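Local coordinates for putative peptidase (Chlamydophila abortus, PDB 3CE2), which probably works as a zinc-dependent oligopeptidase of the M3B family, cutting a variety of small bioactive peptides, at residues Q197-L208 and D221-Q232. Residues are numbered along the deposited sequence; the frame is centred on the assembly and turned at random.
With ZN (zinc ion), chain C.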
ATOM      1  N   GLN A 197     -30.684  -6.714   5.917  1.00 64.16           N
ATOM      2  CA  GLN A 197     -31.275  -5.701   5.038  1.00 63.74           C
ATOM      3  C   GLN A 197     -31.207  -4.284   5.563  1.00 57.78           C
ATOM      4  O   GLN A 197     -31.570  -4.005   6.705  1.00 54.15           O
ATOM      5  CB  GLN A 197     -32.743  -6.011   4.798  1.00 70.27           C
ATOM      6  CG  GLN A 197     -33.030  -6.630   3.454  1.00 79.62           C
ATOM      7  CD  GLN A 197     -34.241  -7.540   3.516  1.00 84.67           C
ATOM      8  OE1 GLN A 197     -34.968  -7.700   2.532  1.00 84.88           O
ATOM      9  NE2 GLN A 197     -34.471  -8.137   4.689  1.00 86.11           N
ATOM     10  N   ALA A 198     -30.775  -3.382   4.702  1.00 51.53           N
ATOM     11  CA  ALA A 198     -30.911  -1.970   4.979  1.00 51.03           C
ATOM     12  C   ALA A 198     -32.309  -1.476   4.573  1.00 57.83           C
ATOM     13  O   ALA A 198     -33.041  -2.184   3.876  1.00 61.51           O
ATOM     14  CB  ALA A 198     -29.846  -1.198   4.252  1.00 40.58           C
ATOM     15  N   THR A 199     -32.663  -0.262   5.012  1.00 60.93           N
ATOM     16  CA  THR A 199     -33.912   0.401   4.639  1.00 59.12           C
ATOM     17  C   THR A 199     -33.695   1.891   4.365  1.00 58.39           C
ATOM     18  O   THR A 199     -32.969   2.560   5.100  1.00 55.69           O
ATOM     19  CB  THR A 199     -34.926   0.286   5.767  1.00 59.50           C
ATOM     20  OG1 THR A 199     -34.829  -1.021   6.342  1.00 64.23           O
ATOM     21  CG2 THR A 199     -36.324   0.509   5.242  1.00 60.12           C
ATOM     22  N   ASP A 200     -34.338   2.423   3.330  1.00 56.92           N
ATOM     23  CA  ASP A 200     -34.273   3.859   3.094  1.00 60.11           C
ATOM     24  C   ASP A 200     -35.414   4.608   3.777  1.00 64.03           C
ATOM     25  O   ASP A 200     -36.201   4.009   4.530  1.00 67.47           O
ATOM     26  CB  ASP A 200     -34.126   4.210   1.602  1.00 61.07           C
ATOM     27  CG  ASP A 200     -35.334   3.800   0.755  1.00 62.59           C
ATOM     28  OD1 ASP A 200     -36.419   3.463   1.313  1.00 56.38           O
ATOM     29  OD2 ASP A 200     -35.172   3.826  -0.493  1.00 59.10           O
ATOM     30  N   SER A 201     -35.480   5.918   3.558  1.00 64.61           N
ATOM     31  CA  SER A 201     -36.506   6.732   4.206  1.00 71.07           C
ATOM     32  C   SER A 201     -37.884   6.326   3.752  1.00 73.63           C
ATOM     33  O   SER A 201     -38.806   6.261   4.561  1.00 75.12           O
ATOM     34  CB  SER A 201     -36.306   8.208   3.919  1.00 67.51           C
ATOM     35  OG  SER A 201     -35.236   8.696   4.692  1.00 72.85           O
ATOM     36  N   GLU A 202     -38.023   6.057   2.455  1.00 77.50           N
ATOM     37  CA  GLU A 202     -39.296   5.589   1.916  1.00 82.22           C
ATOM     38  C   GLU A 202     -39.718   4.360   2.694  1.00 80.76           C
ATOM     39  O   GLU A 202     -40.672   4.397   3.474  1.00 80.45           O
ATOM     40  CB  GLU A 202     -39.191   5.278   0.421  1.00 84.88           C
ATOM     41  CG  GLU A 202     -38.591   6.413  -0.423  1.00 95.11           C
ATOM     42  CD  GLU A 202     -39.213   7.791  -0.144  1.00100.10           C
ATOM     43  OE1 GLU A 202     -39.052   8.312   0.987  1.00101.93           O
ATOM     44  OE2 GLU A 202     -39.846   8.366  -1.065  1.00100.31           O
ATOM     45  N   GLY A 203     -38.954   3.291   2.519  1.00 80.25           N
ATOM     46  CA  GLY A 203     -39.232   2.030   3.183  1.00 75.45           C
ATOM     47  C   GLY A 203     -38.858   0.891   2.261  1.00 71.20           C
ATOM     48  O   GLY A 203     -39.176  -0.258   2.547  1.00 69.69           O
ATOM     49  N   ASN A 204     -38.202   1.220   1.145  1.00 68.90           N
ATOM     50  CA  ASN A 204     -37.581   0.216   0.281  1.00 75.41           C
ATOM     51  C   ASN A 204     -36.458  -0.459   1.028  1.00 76.58           C
ATOM     52  O   ASN A 204     -35.575   0.222   1.548  1.00 80.18           O
ATOM     53  CB  ASN A 204     -36.946   0.850  -0.955  1.00 75.17           C
ATOM     54  CG  ASN A 204     -37.874   1.770  -1.676  1.00 76.54           C
ATOM     55  OD1 ASN A 204     -39.089   1.742  -1.468  1.00 76.03           O
ATOM     56  ND2 ASN A 204     -37.308   2.609  -2.539  1.00 77.27           N
ATOM     57  N   SER A 205     -36.463  -1.785   1.090  1.00 74.83           N
ATOM     58  CA  SER A 205     -35.328  -2.443   1.708  1.00 74.32           C
ATOM     59  C   SER A 205     -34.279  -2.705   0.645  1.00 72.94           C
ATOM     60  O   SER A 205     -34.602  -2.961  -0.508  1.00 71.68           O
ATOM     61  CB  SER A 205     -35.718  -3.693   2.491  1.00 69.21           C
ATOM     62  OG  SER A 205     -36.450  -4.556   1.672  1.00 69.76           O
ATOM     63  N   HIS A 206     -33.023  -2.557   1.040  1.00 73.84           N
ATOM     64  CA  HIS A 206     -31.899  -2.774   0.156  1.00 77.30           C
ATOM     65  C   HIS A 206     -31.091  -3.878   0.825  1.00 81.44           C
ATOM     66  O   HIS A 206     -30.607  -3.696   1.939  1.00 85.81           O
ATOM     67  CB  HIS A 206     -31.063  -1.493   0.048  1.00 73.30           C
ATOM     68  CG  HIS A 206     -31.806  -0.322  -0.521  1.00 72.53           C
ATOM     69  ND1 HIS A 206     -33.077   0.027  -0.117  1.00 74.23           N
ATOM     70  CD2 HIS A 206     -31.444   0.597  -1.450  1.00 73.03           C
ATOM     71  CE1 HIS A 206     -33.473   1.097  -0.787  1.00 74.41           C
ATOM     72  NE2 HIS A 206     -32.499   1.467  -1.599  1.00 71.23           N
ATOM     73  N   PRO A 207     -30.987  -5.052   0.184  1.00 85.03           N
ATOM     74  CA  PRO A 207     -30.217  -6.132   0.807  1.00 81.10           C
ATOM     75  C   PRO A 207     -28.717  -5.862   0.723  1.00 73.29           C
ATOM     76  O   PRO A 207     -28.275  -5.062  -0.105  1.00 69.44           O
ATOM     77  CB  PRO A 207     -30.627  -7.374  -0.000  1.00 84.96           C
ATOM     78  CG  PRO A 207     -31.876  -6.931  -0.781  1.00 88.57           C
ATOM     79  CD  PRO A 207     -31.596  -5.488  -1.079  1.00 87.39           C
ATOM     80  N   LEU A 208     -27.951  -6.517   1.592  1.00 66.31           N
ATOM     81  CA  LEU A 208     -26.587  -6.081   1.895  1.00 57.68           C
ATOM     82  C   LEU A 208     -25.507  -7.017   1.424  1.00 58.92           C
ATOM     83  O   LEU A 208     -25.722  -8.226   1.254  1.00 61.01           O
ATOM     84  CB  LEU A 208     -26.416  -5.868   3.403  1.00 51.20           C
ATOM     85  CG  LEU A 208     -27.131  -4.642   3.968  1.00 43.47           C
ATOM     86  CD1 LEU A 208     -27.375  -4.786   5.445  1.00 43.76           C
ATOM     87  CD2 LEU A 208     -26.310  -3.419   3.649  1.00 45.75           C
ATOM     88  N   ASP A 221     -29.207   9.310   2.038  1.00 56.91           N
ATOM     89  CA  ASP A 221     -30.359   9.004   2.868  1.00 52.48           C
ATOM     90  C   ASP A 221     -29.867   8.477   4.217  1.00 48.78           C
ATOM     91  O   ASP A 221     -29.363   7.360   4.332  1.00 47.21           O
ATOM     92  CB  ASP A 221     -31.223   7.977   2.130  1.00 59.24           C
ATOM     93  CG  ASP A 221     -32.491   7.593   2.884  1.00 64.17           C
ATOM     94  OD1 ASP A 221     -32.474   7.517   4.139  1.00 63.68           O
ATOM     95  OD2 ASP A 221     -33.504   7.334   2.198  1.00 66.03           O
ATOM     96  N   ARG A 222     -29.991   9.293   5.248  1.00 46.67           N
ATOM     97  CA  ARG A 222     -29.484   8.892   6.551  1.00 43.73           C
ATOM     98  C   ARG A 222     -30.027   7.551   7.039  1.00 45.74           C
ATOM     99  O   ARG A 222     -29.344   6.830   7.765  1.00 47.63           O
ATOM    100  CB  ARG A 222     -29.738   9.962   7.603  1.00 41.44           C
ATOM    101  CG  ARG A 222     -28.770   9.848   8.764  1.00 47.00           C
ATOM    102  CD  ARG A 222     -29.150  10.719   9.927  1.00 45.29           C
ATOM    103  NE  ARG A 222     -28.183  10.588  11.012  1.00 52.34           N
ATOM    104  CZ  ARG A 222     -28.344  11.113  12.219  1.00 51.74           C
ATOM    105  NH1 ARG A 222     -29.440  11.805  12.491  1.00 52.54           N
ATOM    106  NH2 ARG A 222     -27.422  10.939  13.150  1.00 45.66           N
ATOM    107  N   GLU A 223     -31.249   7.213   6.650  1.00 45.69           N
ATOM    108  CA  GLU A 223     -31.902   6.012   7.176  1.00 48.31           C
ATOM    109  C   GLU A 223     -31.247   4.747   6.611  1.00 53.36           C
ATOM    110  O   GLU A 223     -31.129   3.722   7.304  1.00 57.42           O
ATOM    111  CB  GLU A 223     -33.397   6.025   6.839  1.00 49.49           C
ATOM    112  CG  GLU A 223     -34.205   4.906   7.489  1.00 54.76           C
ATOM    113  CD  GLU A 223     -34.383   5.083   9.006  1.00 61.83           C
ATOM    114  OE1 GLU A 223     -34.085   6.180   9.552  1.00 64.22           O
ATOM    115  OE2 GLU A 223     -34.829   4.111   9.654  1.00 66.15           O
ATOM    116  N   LEU A 224     -30.845   4.840   5.343  1.00 47.55           N
ATOM    117  CA  LEU A 224     -30.080   3.824   4.669  1.00 46.11           C
ATOM    118  C   LEU A 224     -28.725   3.678   5.353  1.00 48.78           C
ATOM    119  O   LEU A 224     -28.306   2.557   5.655  1.00 48.88           O
ATOM    120  CB  LEU A 224     -29.897   4.209   3.201  1.00 49.87           C
ATOM    121  CG  LEU A 224     -29.520   3.120   2.190  1.00 53.92           C
ATOM    122  CD1 LEU A 224     -30.516   1.997   2.267  1.00 48.31           C
ATOM    123  CD2 LEU A 224     -29.441   3.678   0.761  1.00 49.87           C
ATOM    124  N   ARG A 225     -28.048   4.801   5.614  1.00 44.95           N
ATOM    125  CA  ARG A 225     -26.742   4.740   6.263  1.00 39.10           C
ATOM    126  C   ARG A 225     -26.900   4.049   7.603  1.00 37.90           C
ATOM    127  O   ARG A 225     -26.120   3.175   7.970  1.00 42.63           O
ATOM    128  CB  ARG A 225     -26.158   6.133   6.471  1.00 42.92           C
ATOM    129  CG  ARG A 225     -25.853   6.891   5.195  1.00 46.25           C
ATOM    130  CD  ARG A 225     -24.769   7.952   5.404  1.00 48.95           C
ATOM    131  NE  ARG A 225     -25.124   8.910   6.457  1.00 54.40           N
ATOM    132  CZ  ARG A 225     -25.837  10.022   6.271  1.00 50.46           C
ATOM    133  NH1 ARG A 225     -26.281  10.335   5.057  1.00 49.02           N
ATOM    134  NH2 ARG A 225     -26.110  10.814   7.310  1.00 45.21           N
ATOM    135  N   LYS A 226     -27.951   4.415   8.317  1.00 39.92           N
ATOM    136  CA  LYS A 226     -28.153   3.935   9.669  1.00 38.76           C
ATOM    137  C   LYS A 226     -28.497   2.452   9.718  1.00 45.53           C
ATOM    138  O   LYS A 226     -27.877   1.701  10.506  1.00 46.51           O
ATOM    139  CB  LYS A 226     -29.234   4.749  10.357  1.00 40.29           C
ATOM    140  CG  LYS A 226     -29.539   4.337  11.758  1.00 40.37           C
ATOM    141  CD  LYS A 226     -30.855   4.942  12.211  1.00 48.10           C
ATOM    142  CE  LYS A 226     -31.463   4.035  13.285  1.00 59.14           C
ATOM    143  NZ  LYS A 226     -32.535   4.630  14.147  1.00 61.46           N
ATOM    144  N   THR A 227     -29.467   2.009   8.907  1.00 41.71           N
ATOM    145  CA  THR A 227     -29.908   0.589   9.006  1.00 44.31           C
ATOM    146  C   THR A 227     -28.884  -0.363   8.407  1.00 42.26           C
ATOM    147  O   THR A 227     -28.808  -1.529   8.784  1.00 47.58           O
ATOM    148  CB  THR A 227     -31.251   0.327   8.345  1.00 43.57           C
ATOM    149  OG1 THR A 227     -31.227   0.886   7.026  1.00 45.81           O
ATOM    150  CG2 THR A 227     -32.381   0.945   9.159  1.00 43.23           C
ATOM    151  N   SER A 228     -28.077   0.171   7.502  1.00 37.60           N
ATOM    152  CA  SER A 228     -26.972  -0.545   6.899  1.00 39.73           C
ATOM    153  C   SER A 228     -25.845  -0.786   7.902  1.00 43.54           C
ATOM    154  O   SER A 228     -25.432  -1.924   8.146  1.00 48.21           O
ATOM    155  CB  SER A 228     -26.462   0.268   5.725  1.00 37.32           C
ATOM    156  OG  SER A 228     -25.400  -0.407   5.119  1.00 44.05           O
ATOM    157  N   TYR A 229     -25.360   0.295   8.502  1.00 42.27           N
ATOM    158  CA  TYR A 229     -24.403   0.194   9.605  1.00 39.19           C
ATOM    159  C   TYR A 229     -24.883  -0.731  10.727  1.00 41.63           C
ATOM    160  O   TYR A 229     -24.156  -1.625  11.151  1.00 46.56           O
ATOM    161  CB  TYR A 229     -24.099   1.596  10.153  1.00 43.52           C
ATOM    162  CG  TYR A 229     -23.275   1.607  11.411  1.00 40.31           C
ATOM    163  CD1 TYR A 229     -21.884   1.506  11.352  1.00 36.88           C
ATOM    164  CD2 TYR A 229     -23.886   1.696  12.669  1.00 33.02           C
ATOM    165  CE1 TYR A 229     -21.106   1.504  12.517  1.00 37.33           C
ATOM    166  CE2 TYR A 229     -23.118   1.696  13.839  1.00 37.32           C
ATOM    167  CZ  TYR A 229     -21.730   1.599  13.748  1.00 41.82           C
ATOM    168  OH  TYR A 229     -20.963   1.596  14.880  1.00 44.40           O
ATOM    169  N   LEU A 230     -26.103  -0.522  11.220  1.00 44.17           N
ATOM    170  CA  LEU A 230     -26.619  -1.353  12.306  1.00 41.79           C
ATOM    171  C   LEU A 230     -26.746  -2.810  11.885  1.00 45.78           C
ATOM    172  O   LEU A 230     -26.495  -3.719  12.680  1.00 49.96           O
ATOM    173  CB  LEU A 230     -27.965  -0.834  12.813  1.00 45.55           C
ATOM    174  CG  LEU A 230     -27.964   0.532  13.509  1.00 44.74           C
ATOM    175  CD1 LEU A 230     -29.371   0.925  13.877  1.00 44.05           C
ATOM    176  CD2 LEU A 230     -27.092   0.525  14.743  1.00 37.08           C
ATOM    177  N   ALA A 231     -27.131  -3.066  10.641  1.00 46.28           N
ATOM    178  CA  ALA A 231     -27.252  -4.476  10.251  1.00 41.66           C
ATOM    179  C   ALA A 231     -25.867  -5.114  10.175  1.00 46.33           C
ATOM    180  O   ALA A 231     -25.679  -6.265  10.594  1.00 44.27           O
ATOM    181  CB  ALA A 231     -28.012  -4.642   8.949  1.00 32.68           C
ATOM    182  N   GLN A 232     -24.883  -4.368   9.664  1.00 46.52           N
ATOM    183  CA  GLN A 232     -23.530  -4.891   9.672  1.00 43.37           C
ATOM    184  C   GLN A 232     -23.084  -5.241  11.085  1.00 44.55           C
ATOM    185  O   GLN A 232     -22.501  -6.292  11.292  1.00 46.27           O
ATOM    186  CB  GLN A 232     -22.546  -3.965   8.979  1.00 45.74           C
ATOM    187  CG  GLN A 232     -22.693  -3.938   7.470  1.00 54.30           C
ATOM    188  CD  GLN A 232     -22.793  -5.344   6.830  1.00 58.70           C
ATOM    189  OE1 GLN A 232     -23.846  -6.015   6.878  1.00 50.71           O
ATOM    190  NE2 GLN A 232     -21.694  -5.772   6.199  1.00 58.73           N
TER
HETATM  191 ZN    ZN C 702     -31.415   3.108  -3.024  1.00 83.11          ZN
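Asp221 meets Ser201 where a two-stranded beta-hairpin, strands 197-199 and 205-207, lies against the first turns of helix 222-237; strand 197-199 runs almost antiparallel to the helix, at 158°. Asp221, the N-cap residue, carries the join. Its CB points toward the hairpin, and CG, anti to the backbone N (chi1 -179°), lies near Ser201 N and OG, where the carboxylate can reach the hairpin turn while still capping the helix. Asp221 OD2 accepts from Ser201 N through its syn lone pair at 2.8 Å, a nearly straight bond, and CB of Asp200 sits close beside the same oxygen. Asp221 OD1 accepts from Ser201 OG, which comes from above the carboxylate plane, and from Glu223 N, met nearly along the C-O axis, and weakly from Leu224 N. Bonds from the hairpin turn and from the helix start should together limit the carboxylate's rotation, and the donors at the helix N-terminus would be expected to stabilise its negative charge.

One turn after Glu223, Thr227 OG1 accepts a nearly straight bond from Thr199 N at 2.7 Å, tying the strand to the helix. Between these polar points Leu224 fills the interface: its CD1 rests against Ala198 CB and lies over one face of the His206 ring. This CH-pi contact puts Leu224 CD1 4.0 Å from the ring centroid. Past it, Leu208 CD1 packs on Ala231 CB at 3.6 Å, and Tyr216 of helix 210-217 touches Leu208, Leu224 and Ser228. Arg222 and Arg225, which point away from the hairpin, both form salt bridges with Asp315.

The turn of the hairpin is shaped by an Asx motif at Asp200, whose OD1 accepts from Gly203 N. At the ring's far end, His206 NE2 binds a zinc ion at 2.4 Å.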